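Local coordinates for type IV pilus assembly protein PilC (Thermus thermophilus, PDB 2WHN) that probably serves as an essential inner-membrane component of the type IV pilus machine, controlling pilus assembly and disassembly and supporting the PilB ATPase, at residues A[16-21]-A[77-82]; A[20-25]-A[30-35]; A[24-29]-A[90-95]; A[52-57]-A[70-75]. All coordinates share one frame; numbering follows the deposited sequence.

Interaction 1: A[16-21]-A[77-82]; sequences AIFSRQ and RLYVNL
Y79 reaches S19 across the core of the all-helical N-terminal domain of PilC, a member of the T2SS protein F family, joining helix 12-28 to the start of helix 77-89. The backbones stand well apart, with 10.3 Å between the CA atoms of S19 and Y79, so a long, rigid side chain suits position 79. Its CG is anti to the backbone N (chi1 -163°), which carries the ring straight across the gap and brings the hydroxyl to the other helix. There Y79 OH donates a hydrogen bond to S19 OG at 2.8 Å, with the serine oxygen lying in the plane of the tyrosine ring, at its edge. S19 suits its place because it is small and polar: its OG also bonds to L15 O, one turn back, so the buried hydroxyl pair is satisfied without a charge. L103 and L96 of helix 92-109 touch S19 and Y79 and supply apolar surroundings. F18 fills the space beside the polar pair with a flat hydrocarbon group, and its ring meets F48 edge-to-face. F18 CE2 lies 3.6 Å from Y79 OH, and that oxygen sits at the edge of the phenylalanine ring, near its plane.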
loop_
_atom_site.group_PDB
_atom_site.type_symbol
_atom_site.label_atom_id
_atom_site.label_comp_id
_atom_site.label_asym_id
_atom_site.label_seq_id
_atom_site.Cartn_x
_atom_site.Cartn_y
_atom_site.Cartn_z
ATOM N N ALA A 16 0.908 -6.797 -4.171
ATOM C CA ALA A 16 1.785 -6.557 -5.314
ATOM C C ALA A 16 1.181 -5.545 -6.286
ATOM O O ALA A 16 1.865 -4.634 -6.752
ATOM C CB ALA A 16 2.101 -7.860 -6.030
ATOM N N ILE A 17 -0.098 -5.722 -6.602
ATOM C CA ILE A 17 -0.803 -4.808 -7.498
ATOM C C ILE A 17 -0.841 -3.394 -6.922
ATOM O O ILE A 17 -0.407 -2.435 -7.569
ATOM C CB ILE A 17 -2.236 -5.310 -7.792
ATOM C CG1 ILE A 17 -2.177 -6.600 -8.608
ATOM C CG2 ILE A 17 -3.043 -4.251 -8.534
ATOM C CD1 ILE A 17 -3.530 -7.230 -8.859
ATOM N N PHE A 18 -1.294 -3.277 -5.677
ATOM C CA PHE A 18 -1.281 -1.992 -4.981
ATOM C C PHE A 18 0.078 -1.304 -5.072
ATOM O O PHE A 18 0.162 -0.111 -5.369
ATOM C CB PHE A 18 -1.654 -2.164 -3.510
ATOM C CG PHE A 18 -1.306 -0.970 -2.658
ATOM C CD1 PHE A 18 -2.084 0.171 -2.694
ATOM C CD2 PHE A 18 -0.197 -0.992 -1.833
ATOM C CE1 PHE A 18 -1.764 1.273 -1.919
ATOM C CE2 PHE A 18 0.123 0.099 -1.048
ATOM C CZ PHE A 18 -0.655 1.238 -1.097
ATOM N N SER A 19 1.134 -2.047 -4.747
ATOM C CA SER A 19 2.486 -1.497 -4.683
ATOM C C SER A 19 2.965 -1.023 -6.055
ATOM O O SER A 19 3.597 0.024 -6.169
ATOM C CB SER A 19 3.465 -2.533 -4.114
ATOM O OG SER A 19 3.114 -2.912 -2.792
ATOM N N ARG A 20 2.685 -1.814 -7.088
ATOM C CA ARG A 20 3.001 -1.424 -8.461
ATOM C C ARG A 20 2.242 -0.162 -8.896
ATOM O O ARG A 20 2.825 0.766 -9.464
ATOM C CB ARG A 20 2.715 -2.578 -9.424
ATOM C CG ARG A 20 3.057 -2.262 -10.875
ATOM C CD ARG A 20 4.456 -1.663 -10.977
ATOM N NE ARG A 20 5.482 -2.652 -10.658
ATOM C CZ ARG A 20 6.756 -2.361 -10.406
ATOM N NH1 ARG A 20 7.173 -1.099 -10.434
ATOM N NH2 ARG A 20 7.614 -3.336 -10.129
ATOM N N GLN A 21 0.938 -0.137 -8.639
ATOM C CA GLN A 21 0.110 1.021 -8.969
ATOM C C GLN A 21 0.661 2.298 -8.355
ATOM O O GLN A 21 0.781 3.324 -9.029
ATOM C CB GLN A 21 -1.325 0.803 -8.493
ATOM C CG GLN A 21 -2.098 -0.238 -9.292
ATOM C CD GLN A 21 -3.415 -0.600 -8.637
ATOM O OE1 GLN A 21 -3.573 -0.472 -7.422
ATOM N NE2 GLN A 21 -4.381 -1.021 -9.445
ATOM N N ARG A 77 6.798 -5.300 8.679
ATOM C CA ARG A 77 7.674 -4.349 9.359
ATOM C C ARG A 77 8.664 -3.725 8.386
ATOM O O ARG A 77 8.904 -2.519 8.415
ATOM C CB ARG A 77 8.434 -5.028 10.499
ATOM C CG ARG A 77 7.665 -5.105 11.804
ATOM C CD ARG A 77 8.518 -5.726 12.903
ATOM N NE ARG A 77 7.715 -6.524 13.822
ATOM C CZ ARG A 77 7.141 -7.678 13.501
ATOM N NH1 ARG A 77 7.276 -8.169 12.277
ATOM N NH2 ARG A 77 6.427 -8.340 14.402
ATOM N N LEU A 78 9.243 -4.553 7.526
ATOM C CA LEU A 78 10.209 -4.068 6.554
ATOM C C LEU A 78 9.554 -3.108 5.563
ATOM O O LEU A 78 10.126 -2.075 5.211
ATOM C CB LEU A 78 10.858 -5.238 5.814
ATOM C CG LEU A 78 11.977 -4.853 4.848
ATOM C CD1 LEU A 78 13.031 -4.010 5.556
ATOM C CD2 LEU A 78 12.600 -6.095 4.226
ATOM N N TYR A 79 8.351 -3.454 5.118
ATOM C CA TYR A 79 7.600 -2.598 4.208
ATOM C C TYR A 79 7.420 -1.223 4.836
ATOM O O TYR A 79 7.768 -0.205 4.232
ATOM C CB TYR A 79 6.235 -3.227 3.899
ATOM C CG TYR A 79 5.534 -2.671 2.676
ATOM C CD1 TYR A 79 5.379 -3.442 1.533
ATOM C CD2 TYR A 79 4.959 -1.406 2.693
ATOM C CE1 TYR A 79 4.696 -2.961 0.431
ATOM C CE2 TYR A 79 4.282 -0.909 1.589
ATOM C CZ TYR A 79 4.161 -1.688 0.460
ATOM O OH TYR A 79 3.490 -1.207 -0.639
ATOM N N VAL A 80 6.891 -1.202 6.057
ATOM C CA VAL A 80 6.638 0.047 6.774
ATOM C C VAL A 80 7.940 0.809 7.021
ATOM O O VAL A 80 8.017 2.019 6.806
ATOM C CB VAL A 80 5.920 -0.211 8.125
ATOM C CG1 VAL A 80 5.908 1.046 8.984
ATOM C CG2 VAL A 80 4.497 -0.718 7.893
ATOM N N ASN A 81 8.967 0.094 7.464
ATOM C CA ASN A 81 10.261 0.716 7.730
ATOM C C ASN A 81 10.872 1.323 6.469
ATOM O O ASN A 81 11.459 2.401 6.512
ATOM C CB ASN A 81 11.223 -0.290 8.366
ATOM C CG ASN A 81 11.000 -0.443 9.859
ATOM O OD1 ASN A 81 10.459 0.450 10.508
ATOM N ND2 ASN A 81 11.439 -1.566 10.414
ATOM N N LEU A 82 10.708 0.638 5.344
ATOM C CA LEU A 82 11.203 1.137 4.068
ATOM C C LEU A 82 10.420 2.365 3.609
ATOM O O LEU A 82 11.005 3.377 3.222
ATOM C CB LEU A 82 11.142 0.037 3.006
ATOM C CG LEU A 82 12.331 -0.922 3.021
ATOM C CD1 LEU A 82 12.105 -2.074 2.048
ATOM C CD2 LEU A 82 13.622 -0.167 2.692
#

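Interaction 2: A[20-25]-A[30-35]; sequences RQLATM and LTLLQA
M25 and L22 face A35 and L30 across a tight turn that joins helix 12-28 to helix 32-39, an alpha-alpha connection whose second helix opens with a capping box. M25 has the largest share of the contact. Its flexible thioether bends at chi3 (-77°) and curls over the start of the next helix, with CG 3.8 Å from L30 CD2 and the CE methyl 3.5 Å from A35 O. Such an unbranched chain can follow the uneven surface offered by a leucine and a helix backbone. A35 suits the middle of the interface because a lone methyl lets the helices draw close: A35 CB lies 3.5 Å from L22 CD1, tighter than usual for two carbons. L22 CD1 also meets L32 CD1, more loosely, and F65 of helix 65-70 touches both leucines.

The backbone fixes the approach. L30 N donates to M25 O at 3.0 Å, though the bond is bent, with an angle of 137° at the hydrogen, and the donor is tilted from the carbonyl plane. One step further out, T31 is the N-cap of helix 32-39. Threonine suits it because the hydroxyl can take up an amide left without a helical partner: T31 OG1 accepts from Q34 N. In return Q34 OE1 accepts from T31 N at 3.0 Å, the donor standing above the plane of the glutamine amide.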
loop_
_atom_site.group_PDB
_atom_site.type_symbol
_atom_site.label_atom_id
_atom_site.label_comp_id
_atom_site.label_asym_id
_atom_site.label_seq_id
_atom_site.Cartn_x
_atom_site.Cartn_y
_atom_site.Cartn_z
ATOM N N ARG A 20 2.685 -1.814 -7.088
ATOM C CA ARG A 20 3.001 -1.424 -8.461
ATOM C C ARG A 20 2.242 -0.162 -8.896
ATOM O O ARG A 20 2.825 0.766 -9.464
ATOM C CB ARG A 20 2.715 -2.578 -9.424
ATOM C CG ARG A 20 3.057 -2.262 -10.875
ATOM C CD ARG A 20 4.456 -1.663 -10.977
ATOM N NE ARG A 20 5.482 -2.652 -10.658
ATOM C CZ ARG A 20 6.756 -2.361 -10.406
ATOM N NH1 ARG A 20 7.173 -1.099 -10.434
ATOM N NH2 ARG A 20 7.614 -3.336 -10.129
ATOM N N GLN A 21 0.938 -0.137 -8.639
ATOM C CA GLN A 21 0.110 1.021 -8.969
ATOM C C GLN A 21 0.661 2.298 -8.355
ATOM O O GLN A 21 0.781 3.324 -9.029
ATOM C CB GLN A 21 -1.325 0.803 -8.493
ATOM C CG GLN A 21 -2.098 -0.238 -9.292
ATOM C CD GLN A 21 -3.415 -0.600 -8.637
ATOM O OE1 GLN A 21 -3.573 -0.472 -7.422
ATOM N NE2 GLN A 21 -4.381 -1.021 -9.445
ATOM N N LEU A 22 0.949 2.242 -7.059
ATOM C CA LEU A 22 1.454 3.402 -6.348
ATOM C C LEU A 22 2.833 3.792 -6.876
ATOM O O LEU A 22 3.079 4.959 -7.170
ATOM C CB LEU A 22 1.501 3.128 -4.842
ATOM C CG LEU A 22 1.935 4.290 -3.943
ATOM C CD1 LEU A 22 1.066 5.528 -4.183
ATOM C CD2 LEU A 22 1.914 3.885 -2.473
ATOM N N ALA A 23 3.711 2.803 -7.037
ATOM C CA ALA A 23 5.014 3.008 -7.668
ATOM C C ALA A 23 4.881 3.772 -8.980
ATOM O O ALA A 23 5.665 4.676 -9.272
ATOM C CB ALA A 23 5.696 1.659 -7.924
ATOM N N THR A 24 3.960 3.314 -9.816
ATOM C CA THR A 24 3.779 3.865 -11.151
ATOM C C THR A 24 3.328 5.322 -11.074
ATOM O O THR A 24 3.913 6.194 -11.709
ATOM C CB THR A 24 2.766 3.024 -11.954
ATOM O OG1 THR A 24 3.386 1.788 -12.334
ATOM C CG2 THR A 24 2.303 3.764 -13.211
ATOM N N MET A 25 2.353 5.600 -10.217
ATOM C CA MET A 25 1.845 6.964 -10.102
ATOM C C MET A 25 2.841 7.918 -9.446
ATOM O O MET A 25 3.011 9.048 -9.894
ATOM C CB MET A 25 0.493 6.987 -9.397
ATOM C CG MET A 25 -0.631 6.456 -10.264
ATOM S SD MET A 25 -2.246 6.509 -9.477
ATOM C CE MET A 25 -2.155 5.104 -8.373
ATOM N N LEU A 30 2.679 12.045 -9.752
ATOM C CA LEU A 30 1.510 12.299 -8.904
ATOM C C LEU A 30 1.925 12.319 -7.434
ATOM O O LEU A 30 2.833 11.593 -7.041
ATOM C CB LEU A 30 0.443 11.220 -9.112
ATOM C CG LEU A 30 -0.358 11.246 -10.418
ATOM C CD1 LEU A 30 0.572 11.111 -11.611
ATOM C CD2 LEU A 30 -1.395 10.130 -10.430
ATOM N N THR A 31 1.244 13.124 -6.621
ATOM C CA THR A 31 1.470 13.109 -5.173
ATOM C C THR A 31 0.922 11.840 -4.529
ATOM O O THR A 31 0.061 11.157 -5.093
ATOM C CB THR A 31 0.830 14.324 -4.460
ATOM O OG1 THR A 31 -0.597 14.208 -4.495
ATOM C CG2 THR A 31 1.255 15.629 -5.116
ATOM N N LEU A 32 1.386 11.564 -3.317
ATOM C CA LEU A 32 0.901 10.425 -2.551
ATOM C C LEU A 32 -0.625 10.400 -2.449
ATOM O O LEU A 32 -1.247 9.363 -2.674
ATOM C CB LEU A 32 1.521 10.421 -1.154
ATOM C CG LEU A 32 1.035 9.306 -0.231
ATOM C CD1 LEU A 32 1.381 7.951 -0.827
ATOM C CD2 LEU A 32 1.631 9.460 1.165
ATOM N N LEU A 33 -1.221 11.533 -2.084
ATOM C CA LEU A 33 -2.662 11.589 -1.843
ATOM C C LEU A 33 -3.467 11.488 -3.135
ATOM O O LEU A 33 -4.537 10.881 -3.163
ATOM C CB LEU A 33 -3.050 12.862 -1.078
ATOM C CG LEU A 33 -2.986 12.758 0.450
ATOM C CD1 LEU A 33 -3.351 14.081 1.120
ATOM C CD2 LEU A 33 -3.875 11.625 0.955
ATOM N N GLN A 34 -2.973 12.117 -4.196
ATOM C CA GLN A 34 -3.556 11.906 -5.518
ATOM C C GLN A 34 -3.571 10.422 -5.881
ATOM O O GLN A 34 -4.598 9.890 -6.307
ATOM C CB GLN A 34 -2.800 12.708 -6.576
ATOM C CG GLN A 34 -3.134 14.185 -6.573
ATOM C CD GLN A 34 -2.086 15.012 -7.286
ATOM O OE1 GLN A 34 -1.149 14.475 -7.877
ATOM N NE2 GLN A 34 -2.245 16.327 -7.242
ATOM N N ALA A 35 -2.438 9.751 -5.682
ATOM C CA ALA A 35 -2.309 8.335 -6.037
ATOM C C ALA A 35 -3.256 7.455 -5.224
ATOM O O ALA A 35 -3.907 6.557 -5.767
ATOM C CB ALA A 35 -0.869 7.867 -5.859
#

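Interaction 3: A[24-29]-A[90-95]; sequences TMLGAG and GGLDLI
L26 and D93 touch where the last turn of helix 12-28 meets the first turn of helix 92-109, their CA atoms only 5.0 Å apart. The close part is made mainly of carbon contacts and runs along one side of L26. L26 CB meets D93 CB at 3.9 Å, while the CD1 branch crosses to L92 CB at the same distance. Its other branch, CD2, turns to the backbone of T31 and L32, so a branched leucine serves two neighbours at once. D93 CB also lies 3.8 Å from G27 N, against bare backbone.

Toward the surface the contact thins out. No hydrogen bond crosses it, and D93 contributes its CB here while its carboxylate bends back over its own helix. That turn comes from CG standing between the backbone N and carbonyl carbon (chi1 60°), which brings OD1 back near the residue's own N. An acidic group there is probably electrostatically welcome, since first-turn N-H groups point toward the helix start without acceptors from a preceding turn. G29 closes helix 12-28 in a Schellman motif with a phi of 118°, a value hard for other residues, and its N bonds weakly to M25 O. G90 ends helix 77-89 with positive phi, and G91 is the N-cap of helix 92-109. The contact thus lies at a surface corner where helix 12-28 ends, helix 92-109 begins, and helix 32-39 starts beside L26.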
loop_
_atom_site.group_PDB
_atom_site.type_symbol
_atom_site.label_atom_id
_atom_site.label_comp_id
_atom_site.label_asym_id
_atom_site.label_seq_id
_atom_site.Cartn_x
_atom_site.Cartn_y
_atom_site.Cartn_z
ATOM N N THR A 24 3.960 3.314 -9.816
ATOM C CA THR A 24 3.779 3.865 -11.151
ATOM C C THR A 24 3.328 5.322 -11.074
ATOM O O THR A 24 3.913 6.194 -11.709
ATOM C CB THR A 24 2.766 3.024 -11.954
ATOM O OG1 THR A 24 3.386 1.788 -12.334
ATOM C CG2 THR A 24 2.303 3.764 -13.211
ATOM N N MET A 25 2.353 5.600 -10.217
ATOM C CA MET A 25 1.845 6.964 -10.102
ATOM C C MET A 25 2.841 7.918 -9.446
ATOM O O MET A 25 3.011 9.048 -9.894
ATOM C CB MET A 25 0.493 6.987 -9.397
ATOM C CG MET A 25 -0.631 6.456 -10.264
ATOM S SD MET A 25 -2.246 6.509 -9.477
ATOM C CE MET A 25 -2.155 5.104 -8.373
ATOM N N LEU A 26 3.540 7.454 -8.418
ATOM C CA LEU A 26 4.554 8.294 -7.792
ATOM C C LEU A 26 5.699 8.585 -8.745
ATOM O O LEU A 26 6.228 9.689 -8.766
ATOM C CB LEU A 26 5.098 7.648 -6.527
ATOM C CG LEU A 26 4.118 7.576 -5.367
ATOM C CD1 LEU A 26 4.789 6.889 -4.181
ATOM C CD2 LEU A 26 3.660 8.972 -5.006
ATOM N N GLY A 27 6.117 7.567 -9.492
ATOM C CA GLY A 27 7.171 7.736 -10.480
ATOM C C GLY A 27 6.766 8.720 -11.559
ATOM O O GLY A 27 7.600 9.480 -12.060
ATOM N N ALA A 28 5.485 8.703 -11.927
ATOM C CA ALA A 28 4.995 9.560 -13.004
ATOM C C ALA A 28 4.883 11.006 -12.534
ATOM O O ALA A 28 4.754 11.921 -13.345
ATOM C CB ALA A 28 3.647 9.064 -13.516
ATOM N N GLY A 29 4.865 11.197 -11.218
ATOM C CA GLY A 29 4.899 12.532 -10.640
ATOM C C GLY A 29 3.682 12.921 -9.823
ATOM O O GLY A 29 3.640 14.016 -9.271
ATOM N N GLY A 90 12.391 11.786 0.336
ATOM C CA GLY A 90 11.766 12.147 -0.929
ATOM C C GLY A 90 12.053 11.146 -2.033
ATOM O O GLY A 90 12.209 11.518 -3.196
ATOM N N GLY A 91 12.125 9.868 -1.670
ATOM C CA GLY A 91 12.325 8.810 -2.652
ATOM C C GLY A 91 11.298 7.696 -2.533
ATOM O O GLY A 91 11.612 6.525 -2.766
ATOM N N LEU A 92 10.072 8.054 -2.160
ATOM C CA LEU A 92 8.993 7.076 -2.088
ATOM C C LEU A 92 8.807 6.347 -3.419
ATOM O O LEU A 92 8.591 5.139 -3.442
ATOM C CB LEU A 92 7.676 7.730 -1.650
ATOM C CG LEU A 92 7.241 7.493 -0.202
ATOM C CD1 LEU A 92 5.825 7.994 0.039
ATOM C CD2 LEU A 92 7.353 6.022 0.161
ATOM N N ASP A 93 8.891 7.080 -4.525
ATOM C CA ASP A 93 8.769 6.454 -5.833
ATOM C C ASP A 93 9.729 5.278 -6.007
ATOM O O ASP A 93 9.322 4.201 -6.443
ATOM C CB ASP A 93 8.921 7.475 -6.965
ATOM C CG ASP A 93 10.271 8.178 -6.956
ATOM O OD1 ASP A 93 10.773 8.522 -5.862
ATOM O OD2 ASP A 93 10.791 8.455 -8.060
ATOM N N LEU A 94 10.993 5.489 -5.653
ATOM C CA LEU A 94 12.029 4.467 -5.791
ATOM C C LEU A 94 11.785 3.306 -4.838
ATOM O O LEU A 94 11.904 2.146 -5.218
ATOM C CB LEU A 94 13.418 5.061 -5.519
ATOM C CG LEU A 94 13.882 6.231 -6.391
ATOM C CD1 LEU A 94 15.152 6.859 -5.813
ATOM C CD2 LEU A 94 14.105 5.766 -7.828
ATOM N N ILE A 95 11.491 3.631 -3.583
ATOM C CA ILE A 95 11.140 2.631 -2.586
ATOM C C ILE A 95 9.976 1.742 -3.024
ATOM O O ILE A 95 10.025 0.523 -2.859
ATOM C CB ILE A 95 10.815 3.283 -1.226
ATOM C CG1 ILE A 95 12.095 3.823 -0.583
ATOM C CG2 ILE A 95 10.135 2.283 -0.304
ATOM C CD1 ILE A 95 11.882 5.032 0.317
#

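Interaction 4: A[52-57]-A[70-75]; sequences LKQVRT and SKHKIF
The imidazole of H72 meets helix 46-60 through Q54 and V55. At its edge, near the ring plane, Q54 CG stands 4.0 Å from H72 NE2; the side chains cross at about a right angle, and although amide and ring planes differ by only 25°, it is CG that touches the ring. V55 CG2 comes in obliquely, 3.9 Å from H72 CD2. The second flat group, the ring of F75, has one face covered from its own segment by I74 CG2, 3.4 Å above the plane and offset toward the rim. At the edge of the same ring, L52 CD2 approaches F75 CZ at 4.5 Å, a loose contact.

No hydrogen bond joins the two segments; they fit by shape. H72 has CG anti to its carbonyl carbon (chi1 -55°), which swings the ring toward the helix. The type I turn from H72 to F75, closed by F75 N donating to H72 O at 3.1 Å, lets both rings face helix 46-60. Histidine suits the border between core and surface, since CD2 and NE2 can pack against helix carbons while the residue stays partly exposed. V55 and L52 supply buried hydrocarbon, and Q54 keeps its polar end toward the surface. There Q54 NE2 makes a weak hydrogen bond to D58, whose carboxylate also takes a salt bridge from K71 NZ.

Residues 70-75 form the link from helix 65-70 to helix 77-89. L69 of helix 65-70 touches both V55 and F75, F48 of helix 46-60 also packs on F75, and the F75 ring meets Y79 of helix 77-89.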
loop_
_atom_site.group_PDB
_atom_site.type_symbol
_atom_site.label_atom_id
_atom_site.label_comp_id
_atom_site.label_asym_id
_atom_site.label_seq_id
_atom_site.Cartn_x
_atom_site.Cartn_y
_atom_site.Cartn_z
ATOM N N LEU A 52 -7.466 0.731 2.528
ATOM C CA LEU A 52 -6.816 1.827 1.822
ATOM C C LEU A 52 -7.572 3.137 1.996
ATOM O O LEU A 52 -6.963 4.202 2.058
ATOM C CB LEU A 52 -6.648 1.492 0.342
ATOM C CG LEU A 52 -5.707 0.316 0.075
ATOM C CD1 LEU A 52 -5.682 -0.020 -1.406
ATOM C CD2 LEU A 52 -4.301 0.629 0.593
ATOM N N LYS A 53 -8.893 3.057 2.109
ATOM C CA LYS A 53 -9.690 4.241 2.434
ATOM C C LYS A 53 -9.327 4.788 3.812
ATOM O O LYS A 53 -9.287 6.001 4.022
ATOM C CB LYS A 53 -11.188 3.932 2.354
ATOM C CG LYS A 53 -11.646 3.523 0.965
ATOM C CD LYS A 53 -13.145 3.254 0.902
ATOM C CE LYS A 53 -13.528 2.711 -0.467
ATOM N NZ LYS A 53 -15.001 2.628 -0.661
ATOM N N GLN A 54 -9.051 3.890 4.749
ATOM C CA GLN A 54 -8.629 4.309 6.079
ATOM C C GLN A 54 -7.217 4.898 6.046
ATOM O O GLN A 54 -6.925 5.866 6.744
ATOM C CB GLN A 54 -8.706 3.145 7.066
ATOM C CG GLN A 54 -8.200 3.488 8.457
ATOM C CD GLN A 54 -9.098 4.476 9.174
ATOM O OE1 GLN A 54 -10.276 4.204 9.405
ATOM N NE2 GLN A 54 -8.545 5.634 9.530
ATOM N N VAL A 55 -6.352 4.332 5.214
ATOM C CA VAL A 55 -4.993 4.853 5.071
ATOM C C VAL A 55 -5.005 6.259 4.483
ATOM O O VAL A 55 -4.299 7.152 4.960
ATOM C CB VAL A 55 -4.117 3.942 4.190
ATOM C CG1 VAL A 55 -2.778 4.620 3.890
ATOM C CG2 VAL A 55 -3.899 2.598 4.872
ATOM N N ARG A 56 -5.811 6.452 3.444
ATOM C CA ARG A 56 -5.906 7.749 2.782
ATOM C C ARG A 56 -6.526 8.800 3.701
ATOM O O ARG A 56 -6.103 9.954 3.712
ATOM C CB ARG A 56 -6.725 7.635 1.494
ATOM C CG ARG A 56 -6.973 8.967 0.805
ATOM C CD ARG A 56 -7.618 8.763 -0.553
ATOM N NE ARG A 56 -8.404 9.919 -0.972
ATOM C CZ ARG A 56 -9.502 10.341 -0.352
ATOM N NH1 ARG A 56 -9.930 9.725 0.741
ATOM N NH2 ARG A 56 -10.168 11.391 -0.822
ATOM N N THR A 57 -7.567 8.405 4.422
ATOM C CA THR A 57 -8.196 9.275 5.410
ATOM C C THR A 57 -7.182 9.728 6.453
ATOM O O THR A 57 -7.115 10.906 6.795
ATOM C CB THR A 57 -9.344 8.551 6.127
ATOM O OG1 THR A 57 -10.252 8.024 5.152
ATOM C CG2 THR A 57 -10.095 9.506 7.053
ATOM N N SER A 70 1.113 1.140 9.222
ATOM C CA SER A 70 1.496 0.276 10.333
ATOM C C SER A 70 0.270 -0.197 11.105
ATOM O O SER A 70 0.363 -1.097 11.940
ATOM C CB SER A 70 2.469 0.991 11.271
ATOM O OG SER A 70 1.799 1.981 12.028
ATOM N N LYS A 71 -0.881 0.392 10.796
ATOM C CA LYS A 71 -2.134 0.015 11.438
ATOM C C LYS A 71 -2.689 -1.292 10.883
ATOM O O LYS A 71 -3.657 -1.833 11.415
ATOM C CB LYS A 71 -3.177 1.117 11.263
ATOM C CG LYS A 71 -3.009 2.292 12.204
ATOM C CD LYS A 71 -4.036 3.370 11.904
ATOM C CE LYS A 71 -4.113 4.389 13.026
ATOM N NZ LYS A 71 -5.241 5.340 12.819
ATOM N N HIS A 72 -2.099 -1.781 9.798
ATOM C CA HIS A 72 -2.702 -2.871 9.039
ATOM C C HIS A 72 -1.726 -4.015 8.777
ATOM O O HIS A 72 -0.626 -3.803 8.260
ATOM C CB HIS A 72 -3.291 -2.344 7.729
ATOM C CG HIS A 72 -4.263 -1.220 7.917
ATOM N ND1 HIS A 72 -5.585 -1.427 8.248
ATOM C CD2 HIS A 72 -4.103 0.123 7.832
ATOM C CE1 HIS A 72 -6.198 -0.262 8.359
ATOM N NE2 HIS A 72 -5.320 0.695 8.116
ATOM N N LYS A 73 -2.158 -5.231 9.099
ATOM C CA LYS A 73 -1.270 -6.388 9.143
ATOM C C LYS A 73 -0.632 -6.683 7.789
ATOM O O LYS A 73 0.486 -7.194 7.719
ATOM C CB LYS A 73 -2.026 -7.625 9.640
ATOM C CG LYS A 73 -2.493 -7.531 11.086
ATOM C CD LYS A 73 -3.839 -8.231 11.298
ATOM C CE LYS A 73 -3.942 -9.523 10.494
ATOM N NZ LYS A 73 -3.149 -10.627 11.098
ATOM N N ILE A 74 -1.352 -6.384 6.715
ATOM C CA ILE A 74 -0.879 -6.716 5.372
ATOM C C ILE A 74 0.478 -6.077 5.044
ATOM O O ILE A 74 1.211 -6.561 4.181
ATOM C CB ILE A 74 -1.918 -6.334 4.298
ATOM C CG1 ILE A 74 -1.414 -6.709 2.903
ATOM C CG2 ILE A 74 -2.253 -4.848 4.378
ATOM C CD1 ILE A 74 -1.184 -8.199 2.712
ATOM N N PHE A 75 0.822 -5.003 5.747
ATOM C CA PHE A 75 2.109 -4.344 5.531
ATOM C C PHE A 75 3.141 -4.798 6.567
ATOM O O PHE A 75 2.972 -4.568 7.762
ATOM C CB PHE A 75 1.941 -2.817 5.556
ATOM C CG PHE A 75 0.930 -2.302 4.561
ATOM C CD1 PHE A 75 -0.339 -1.921 4.974
ATOM C CD2 PHE A 75 1.230 -2.255 3.206
ATOM C CE1 PHE A 75 -1.289 -1.486 4.056
ATOM C CE2 PHE A 75 0.288 -1.810 2.290
ATOM C CZ PHE A 75 -0.978 -1.440 2.715
#

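In the fold
Interactions 1, 2 and 3 draw on successive, overlapping parts of helix 12-28, joining it to helices 77-89, 32-39 and 92-109. Interactions 2 and 3 are the closest pair, their centres about 7 Å apart. Interaction 4 ties helix 46-60 to the link before helix 77-89; its centre lies about 11 Å from that of interaction 1, and they meet where F18 packs on L52 and F75. Interactions 3 and 4 lie on opposite sides of the chain's centre, about 19 Å apart. Along the chain, interaction 2 closes before interaction 4 opens, and interaction 4 falls between the ends joined by interactions 1 and 3, whose segments alternate. Local and distant contacts thus interlock around helix 12-28 in one compact domain.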